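Local atomic coordinates of NADPH-flavin oxidoreductase (Vibrio parahaemolyticus serotype O3:K6, PDB entry 5UU6), a protein that probably uses bound FMN to catalyse NADPH-dependent reduction of flavins or nitro compounds. Residues 82-87 and 102-107; 137-142 and 229-234; 148-153 and 236-241. All coordinates share one frame; numbering follows the deposited sequence. Where two conformers were deposited one is given.

Contact 1 of 3, residues 82-87 and 102-107; sequences FCIDYQ and ELMLIG
Tyr86 sets CG anti to its own carbonyl carbon, beside the backbone N (chi1 -69°), which points the ring from just past the end of strand 78-85 toward Leu103 on helix 101-124. Ile84 places CG1 in the same way, and its extended outer bond (chi2 172°) carries CD1 on to selenomethionine Met104. The tyrosine acts with its tip. Tyr86 OH donates a hydrogen bond of 2.8 Å to Leu103 O, which lies at the ring edge, near the ring plane. The hydroxyl is tilted 23° from the plane of that carbonyl. Leu103 O also takes the helical bond from Gly107 N, and the two donors arrive from opposite faces of the carbonyl plane. Two bonds therefore grip one buried oxygen. Beside the hydroxyl, Tyr86 CZ meets Leu103 CB at 3.5 Å, and Tyr86 CE1 meets Leu103 CD2 at 4.0 Å. Ile106 touches the same tip, with Ile106 CG2 3.7 Å from Tyr86 OH. Ile84 packs beside it, on Met104 and on Gly107, one turn after Leu103. Ile84 CG1 lies 3.9 Å from Gly107 CA, and Ile84 CD1 lies 3.8 Å from Met104 CG. Gly107 has no side chain, and here strand and helix come close, 5.1 Å between Ile84 CA and Gly107 CA. The same helix turn faces the second subunit, where Glu102 forms salt bridges with Arg228 and Arg136 of that chain. This is the helix-on-sheet packing of the FMN-dependent nitroreductase fold, with a long helix against the antiparallel sheet and close to the dimer interface.

Contact 2 of 3, residues 137-142 and 229-234; sequences NNAQQV and PHILPY
Tyr234 O and Gln140 OE1 are joined by one water, which donates to both. The bonds are 2.6 Å from the water to Tyr234 O and 2.7 Å from the water to Gln140 OE1. The contact is helix-to-helix packing in the nitroreductase fold: the first turn of helix 139-145 meets the first turn of helix 231-237. Gln140 reaches the water with CG anti to the backbone N and a bend at chi2 (62°). The bend also brings Gln140 OE1 to the edge of the Tyr234 ring, in the ring plane, 3.5 Å from Tyr234 CD1. The amide and ring planes are 65° apart. On the other branch of the amide, NE2 bonds to Glu144. The hydroxyl of Tyr234 is fixed beyond the contact, by Asp143 OD2 and Ile154 N. Nearer the start of the helices, His230 holds its ring in the crowded position between the backbone N and the carbonyl carbon. This turns its NE2 toward the chain before helix 139-145, where it bonds to Arg136 O. His230 NE2 is also 3.4 Å from Asn137 O, but the angle is too poor for a hydrogen bond. The side chain of Asn137 accepts a bond from Arg228 through OD1. Ala139 fills the middle of the contact. Ala139 CB lies 3.9 Å from Ile231 CD1. The same methyl makes a CH-pi contact over one face of Tyr234, with Ala139 CB 3.6 Å from the ring centroid and only 10° off the ring normal.

Contact 3 of 3, residues 148-153 and 236-241; sequences LPQNTA and NGKGLA
Lys238 is curled tightly over the turn 149-152, and its NZ bonds to two carbonyls there. All four of its torsions are near -60°, from chi1 -51° to chi4 -62°, and the chain bends back on itself instead of extending. The curl wraps it around Thr152 O: Lys238 CB is 3.2 Å from that oxygen, and Lys238 NZ returns to donate to Thr152 O at 2.8 Å. Lys238 NZ also donates to Pro149 O at 3.0 Å. In both bonds the amine stands above the carbonyl plane and not on a lone pair. Pro149 O has a second donor, Thr152 OG1, at 2.8 Å on the opposite face of its plane. Lys238 NZ also forms a salt bridge with Asp143, which probably helps offset its charge. Gln150 crosses outside the lysine. A bend at chi2 (-57°) turns its amide back, and Gln150 NE2 donates to Gly237 O at 3.1 Å, with that oxygen in the amide plane. The backbones join where Asn151 N donates to Lys238 O at 2.7 Å, nearly along the C=O axis. A water links Asn151 OD1 with Gly239 O. Leu240, which is buried, sets Leu240 CD1 against Ala153 CB at 3.7 Å, while its CD2 packs on Asn151 CA. Gly239 has positive phi, as does Asn151 in the facing turn. The arrangement is a helix C-terminus closed by a Schellman motif at Gly239, docked on a type II beta turn, Pro149 to Thr152, that leads into strand 152-161 of the sheet.

In the fold
The three contacts lie close together in one region of the fold. Contact 1 closes before the others open along the chain, while contacts 2 and 3 interleave. The centres of contact 1 and contact 3 are about 9 Å apart. Those of contact 2 and contact 3 are about 11 Å apart, and those of contact 1 and contact 2 about 15 Å. Contacts 1 and 3 meet through neighbouring strands 78-85 and 152-161, where Tyr86 N probably bonds to Asn151 O. Contacts 2 and 3 share helix 231-237. This helix is thus joined at its start to helix 139-145 and just past its end to the turn leading into strand 152-161. All three contacts also touch the second subunit of the dimer.

Contact 1 of 3, residues 82-87 and 102-107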
# COMPACT_ATOMS: atom_id res chain seq x y z
N PHE A 82 -4.74 -1.43 -10.82
CA PHE A 82 -3.42 -1.71 -10.28
C PHE A 82 -3.21 -3.22 -10.18
O PHE A 82 -4.07 -3.92 -9.65
CB PHE A 82 -3.24 -1.04 -8.91
CG PHE A 82 -3.09 0.46 -8.99
CD1 PHE A 82 -4.21 1.28 -9.15
CD2 PHE A 82 -1.83 1.05 -8.98
CE1 PHE A 82 -4.08 2.67 -9.24
CE2 PHE A 82 -1.70 2.44 -9.10
CZ PHE A 82 -2.83 3.25 -9.22
N CYS A 83 -2.06 -3.71 -10.66
CA CYS A 83 -1.76 -5.12 -10.75
C CYS A 83 -0.39 -5.41 -10.18
O CYS A 83 0.56 -4.66 -10.42
CB CYS A 83 -1.76 -5.61 -12.21
SG CYS A 83 -3.25 -5.11 -13.12
N ILE A 84 -0.26 -6.55 -9.50
CA ILE A 84 1.05 -7.15 -9.26
C ILE A 84 1.66 -7.61 -10.57
O ILE A 84 0.98 -8.24 -11.41
CB ILE A 84 0.91 -8.34 -8.30
CG1 ILE A 84 0.40 -7.85 -6.96
CG2 ILE A 84 2.25 -9.07 -8.15
CD1 ILE A 84 0.05 -9.03 -6.02
N ASP A 85 2.95 -7.34 -10.78
CA ASP A 85 3.59 -7.71 -12.04
C ASP A 85 4.96 -8.31 -11.74
O ASP A 85 5.91 -7.57 -11.44
CB ASP A 85 3.70 -6.51 -12.99
CG ASP A 85 4.10 -6.91 -14.42
OD1 ASP A 85 4.75 -7.97 -14.62
OD2 ASP A 85 3.80 -6.13 -15.37
N TYR A 86 5.06 -9.64 -11.81
CA TYR A 86 6.34 -10.34 -11.93
C TYR A 86 6.56 -10.88 -13.34
O TYR A 86 7.49 -11.66 -13.57
CB TYR A 86 6.43 -11.47 -10.89
CG TYR A 86 6.53 -10.88 -9.49
CD1 TYR A 86 7.73 -10.44 -9.00
CD2 TYR A 86 5.39 -10.74 -8.67
CE1 TYR A 86 7.83 -9.87 -7.74
CE2 TYR A 86 5.47 -10.16 -7.41
CZ TYR A 86 6.69 -9.74 -6.94
OH TYR A 86 6.80 -9.15 -5.68
N GLN A 87 5.72 -10.47 -14.30
CA GLN A 87 5.92 -10.92 -15.66
C GLN A 87 7.03 -10.16 -16.36
O GLN A 87 7.75 -10.74 -17.17
CB GLN A 87 4.62 -10.84 -16.46
CG GLN A 87 4.75 -11.30 -17.94
CD GLN A 87 5.40 -12.67 -18.11
OE1 GLN A 87 6.41 -12.78 -18.78
NE2 GLN A 87 4.82 -13.71 -17.53
N GLU A 102 5.65 -14.18 0.07
CA GLU A 102 6.48 -12.99 0.27
C GLU A 102 6.29 -12.00 -0.88
O GLU A 102 6.20 -10.79 -0.66
CB GLU A 102 7.95 -13.42 0.40
CG GLU A 102 9.06 -12.34 0.30
CD GLU A 102 8.99 -11.24 1.37
OE1 GLU A 102 9.85 -10.33 1.35
OE2 GLU A 102 8.10 -11.28 2.25
N LEU A 103 6.22 -12.51 -2.11
CA LEU A 103 6.17 -11.60 -3.26
C LEU A 103 4.78 -11.05 -3.54
O LEU A 103 4.65 -9.95 -4.09
CB LEU A 103 6.72 -12.29 -4.50
CG LEU A 103 8.18 -12.77 -4.32
CD1 LEU A 103 8.53 -13.84 -5.35
CD2 LEU A 103 9.20 -11.61 -4.36
N MSE A 104 3.73 -11.77 -3.17
CA MSE A 104 2.41 -11.22 -3.27
C MSE A 104 2.30 -10.12 -2.22
O MSE A 104 1.73 -9.06 -2.45
CB MSE A 104 1.34 -12.29 -3.07
CG MSE A 104 -0.04 -11.75 -3.35
SE MSE A 104 -0.80 -11.14 -1.62
CE MSE A 104 -1.53 -12.95 -1.31
N LEU A 105 2.87 -10.39 -1.05
CA LEU A 105 2.89 -9.39 0.01
C LEU A 105 3.57 -8.10 -0.45
O LEU A 105 2.99 -7.03 -0.33
CB LEU A 105 3.58 -9.98 1.23
CG LEU A 105 3.43 -9.28 2.57
CD1 LEU A 105 3.78 -10.31 3.66
CD2 LEU A 105 4.34 -8.01 2.66
N ILE A 106 4.79 -8.20 -1.00
CA ILE A 106 5.49 -7.05 -1.60
C ILE A 106 4.66 -6.38 -2.68
O ILE A 106 4.59 -5.14 -2.76
CB ILE A 106 6.85 -7.51 -2.17
CG1 ILE A 106 7.84 -7.73 -1.04
CG2 ILE A 106 7.44 -6.52 -3.23
CD1 ILE A 106 9.02 -8.62 -1.50
N GLY A 107 4.10 -7.18 -3.60
CA GLY A 107 3.26 -6.61 -4.66
C GLY A 107 2.09 -5.81 -4.09
O GLY A 107 1.78 -4.71 -4.58

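Contact 2 of 3, residues 137-142 and 229-234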
# COMPACT_ATOMS: atom_id res chain seq x y z
N ASN A 137 -14.32 -9.02 -6.72
CA ASN A 137 -15.50 -9.90 -6.74
C ASN A 137 -15.43 -10.90 -7.88
O ASN A 137 -15.92 -12.03 -7.77
CB ASN A 137 -16.80 -9.10 -6.91
CG ASN A 137 -17.11 -8.21 -5.72
OD1 ASN A 137 -16.71 -8.50 -4.59
ND2 ASN A 137 -17.83 -7.12 -5.98
N ASN A 138 -14.90 -10.47 -9.01
CA ASN A 138 -14.84 -11.23 -10.24
C ASN A 138 -13.42 -11.20 -10.82
O ASN A 138 -13.21 -10.96 -12.01
CB ASN A 138 -15.87 -10.65 -11.21
CG ASN A 138 -17.29 -10.87 -10.71
OD1 ASN A 138 -17.80 -11.97 -10.78
ND2 ASN A 138 -17.93 -9.82 -10.19
N ALA A 139 -12.43 -11.45 -9.96
CA ALA A 139 -11.03 -11.25 -10.33
C ALA A 139 -10.68 -11.97 -11.62
O ALA A 139 -10.14 -11.37 -12.56
CB ALA A 139 -10.13 -11.69 -9.17
N GLN A 140 -11.05 -13.25 -11.73
CA GLN A 140 -10.68 -14.01 -12.93
C GLN A 140 -11.24 -13.38 -14.21
O GLN A 140 -10.53 -13.29 -15.22
CB GLN A 140 -11.17 -15.45 -12.81
CG GLN A 140 -10.78 -16.28 -14.01
CD GLN A 140 -9.26 -16.38 -14.17
OE1 GLN A 140 -8.51 -16.36 -13.20
NE2 GLN A 140 -8.81 -16.49 -15.41
N GLN A 141 -12.51 -12.96 -14.20
CA GLN A 141 -13.10 -12.36 -15.40
C GLN A 141 -12.47 -11.00 -15.72
O GLN A 141 -12.33 -10.65 -16.90
CB GLN A 141 -14.62 -12.22 -15.23
CG GLN A 141 -15.41 -13.53 -15.34
CD GLN A 141 -16.90 -13.35 -15.09
OE1 GLN A 141 -17.71 -13.34 -16.03
NE2 GLN A 141 -17.28 -13.21 -13.82
N VAL A 142 -12.10 -10.23 -14.70
CA VAL A 142 -11.42 -8.96 -14.90
C VAL A 142 -10.04 -9.20 -15.52
O VAL A 142 -9.62 -8.53 -16.47
CB VAL A 142 -11.31 -8.20 -13.56
CG1 VAL A 142 -10.40 -6.94 -13.68
CG2 VAL A 142 -12.72 -7.81 -13.11
N PRO A 229 -13.59 -16.00 -1.08
CA PRO A 229 -12.81 -17.24 -0.93
C PRO A 229 -12.18 -17.72 -2.23
O PRO A 229 -11.29 -18.58 -2.18
CB PRO A 229 -13.85 -18.25 -0.39
CG PRO A 229 -15.23 -17.70 -0.82
CD PRO A 229 -15.04 -16.18 -0.85
N HIS A 230 -12.61 -17.19 -3.37
CA HIS A 230 -12.00 -17.52 -4.65
C HIS A 230 -10.62 -16.86 -4.85
O HIS A 230 -10.00 -17.12 -5.88
CB HIS A 230 -12.95 -17.08 -5.78
CG HIS A 230 -13.22 -15.60 -5.78
ND1 HIS A 230 -14.05 -14.99 -4.85
CD2 HIS A 230 -12.72 -14.60 -6.54
CE1 HIS A 230 -14.06 -13.69 -5.07
NE2 HIS A 230 -13.27 -13.43 -6.09
N ILE A 231 -10.13 -16.02 -3.92
CA ILE A 231 -8.99 -15.17 -4.27
C ILE A 231 -7.67 -15.97 -4.24
O ILE A 231 -6.81 -15.78 -5.12
CB ILE A 231 -8.93 -13.91 -3.38
CG1 ILE A 231 -9.88 -12.84 -3.92
CG2 ILE A 231 -7.54 -13.29 -3.30
CD1 ILE A 231 -9.55 -12.39 -5.40
N LEU A 232 -7.48 -16.87 -3.27
CA LEU A 232 -6.29 -17.73 -3.34
C LEU A 232 -6.25 -18.56 -4.62
O LEU A 232 -5.20 -18.53 -5.31
CB LEU A 232 -6.17 -18.61 -2.10
CG LEU A 232 -4.90 -19.47 -2.02
CD1 LEU A 232 -3.63 -18.57 -2.04
CD2 LEU A 232 -4.93 -20.38 -0.73
N PRO A 233 -7.31 -19.29 -5.02
CA PRO A 233 -7.27 -19.94 -6.35
C PRO A 233 -7.01 -18.96 -7.49
O PRO A 233 -6.32 -19.33 -8.45
CB PRO A 233 -8.68 -20.56 -6.49
CG PRO A 233 -9.15 -20.78 -5.07
CD PRO A 233 -8.56 -19.59 -4.30
N TYR A 234 -7.58 -17.75 -7.45
CA TYR A 234 -7.29 -16.75 -8.48
C TYR A 234 -5.78 -16.53 -8.58
O TYR A 234 -5.17 -16.72 -9.65
CB TYR A 234 -8.01 -15.43 -8.17
CG TYR A 234 -7.53 -14.31 -9.08
CD1 TYR A 234 -7.61 -14.42 -10.48
CD2 TYR A 234 -6.87 -13.20 -8.56
CE1 TYR A 234 -7.12 -13.39 -11.32
CE2 TYR A 234 -6.37 -12.17 -9.40
CZ TYR A 234 -6.47 -12.29 -10.76
OH TYR A 234 -5.94 -11.27 -11.54
O HOH W 1 -6.29 -17.30 -11.97

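Contact 3 of 3, residues 148-153 and 236-241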
# COMPACT_ATOMS: atom_id res chain seq x y z
N LEU A 148 -4.29 -10.20 -18.90
CA LEU A 148 -3.07 -10.30 -18.09
C LEU A 148 -2.39 -11.64 -18.31
O LEU A 148 -3.05 -12.68 -18.34
CB LEU A 148 -3.39 -10.12 -16.62
CG LEU A 148 -4.14 -8.85 -16.25
CD1 LEU A 148 -4.34 -8.88 -14.76
CD2 LEU A 148 -3.31 -7.64 -16.68
N PRO A 149 -1.06 -11.66 -18.45
CA PRO A 149 -0.31 -12.91 -18.52
C PRO A 149 -0.14 -13.56 -17.15
O PRO A 149 -0.56 -13.05 -16.11
CB PRO A 149 1.05 -12.48 -19.08
CG PRO A 149 1.24 -11.10 -18.52
CD PRO A 149 -0.16 -10.48 -18.50
N GLN A 150 0.48 -14.73 -17.16
CA GLN A 150 0.95 -15.36 -15.94
C GLN A 150 1.89 -14.43 -15.18
O GLN A 150 2.52 -13.53 -15.76
CB GLN A 150 1.64 -16.68 -16.28
CG GLN A 150 0.67 -17.75 -16.80
CD GLN A 150 -0.45 -18.04 -15.80
OE1 GLN A 150 -1.58 -17.58 -15.97
NE2 GLN A 150 -0.13 -18.78 -14.75
N ASN A 151 1.96 -14.62 -13.86
CA ASN A 151 2.81 -13.83 -12.96
C ASN A 151 2.31 -12.41 -12.76
O ASN A 151 3.05 -11.56 -12.27
CB ASN A 151 4.28 -13.78 -13.43
CG ASN A 151 5.02 -15.09 -13.21
OD1 ASN A 151 4.43 -16.12 -12.87
ND2 ASN A 151 6.34 -15.05 -13.37
N THR A 152 1.07 -12.11 -13.15
CA THR A 152 0.43 -10.83 -12.85
C THR A 152 -0.96 -11.12 -12.27
O THR A 152 -1.52 -12.18 -12.52
CB THR A 152 0.30 -9.92 -14.09
OG1 THR A 152 -0.63 -10.51 -15.01
CG2 THR A 152 1.61 -9.81 -14.79
N ALA A 153 -1.50 -10.16 -11.53
CA ALA A 153 -2.82 -10.32 -10.90
C ALA A 153 -3.40 -8.95 -10.58
O ALA A 153 -2.69 -8.09 -10.08
CB ALA A 153 -2.74 -11.15 -9.61
N ASN A 236 -3.26 -18.30 -7.31
CA ASN A 236 -2.53 -19.49 -7.68
C ASN A 236 -2.63 -19.77 -9.16
O ASN A 236 -1.64 -20.12 -9.79
CB ASN A 236 -3.02 -20.69 -6.85
CG ASN A 236 -2.64 -20.56 -5.39
OD1 ASN A 236 -1.81 -19.69 -5.02
ND2 ASN A 236 -3.25 -21.37 -4.54
N GLY A 237 -3.81 -19.55 -9.76
CA GLY A 237 -3.95 -19.73 -11.21
C GLY A 237 -3.08 -18.80 -12.04
O GLY A 237 -2.80 -19.12 -13.20
N LYS A 238 -2.63 -17.67 -11.49
CA LYS A 238 -1.71 -16.79 -12.20
C LYS A 238 -0.24 -17.08 -11.85
O LYS A 238 0.65 -16.34 -12.29
CB LYS A 238 -2.01 -15.31 -11.89
CG LYS A 238 -3.46 -14.85 -12.06
CD LYS A 238 -4.04 -15.13 -13.50
CE LYS A 238 -3.19 -14.58 -14.67
NZ LYS A 238 -3.10 -13.09 -14.60
N GLY A 239 0.02 -18.12 -11.07
CA GLY A 239 1.38 -18.46 -10.66
C GLY A 239 1.86 -17.81 -9.37
O GLY A 239 3.04 -17.94 -9.04
N LEU A 240 0.99 -17.16 -8.61
CA LEU A 240 1.43 -16.40 -7.44
C LEU A 240 0.92 -17.03 -6.15
O LEU A 240 -0.13 -17.65 -6.12
CB LEU A 240 0.94 -14.94 -7.51
CG LEU A 240 1.24 -14.16 -8.80
CD1 LEU A 240 0.43 -12.90 -8.86
CD2 LEU A 240 2.74 -13.84 -8.92
N ALA A 241 1.65 -16.78 -5.06
CA ALA A 241 1.20 -17.08 -3.71
C ALA A 241 0.96 -18.57 -3.50
O ALA A 241 -0.00 -18.95 -2.81
CB ALA A 241 -0.09 -16.30 -3.37
O HOH W 2 4.94 -18.29 -11.15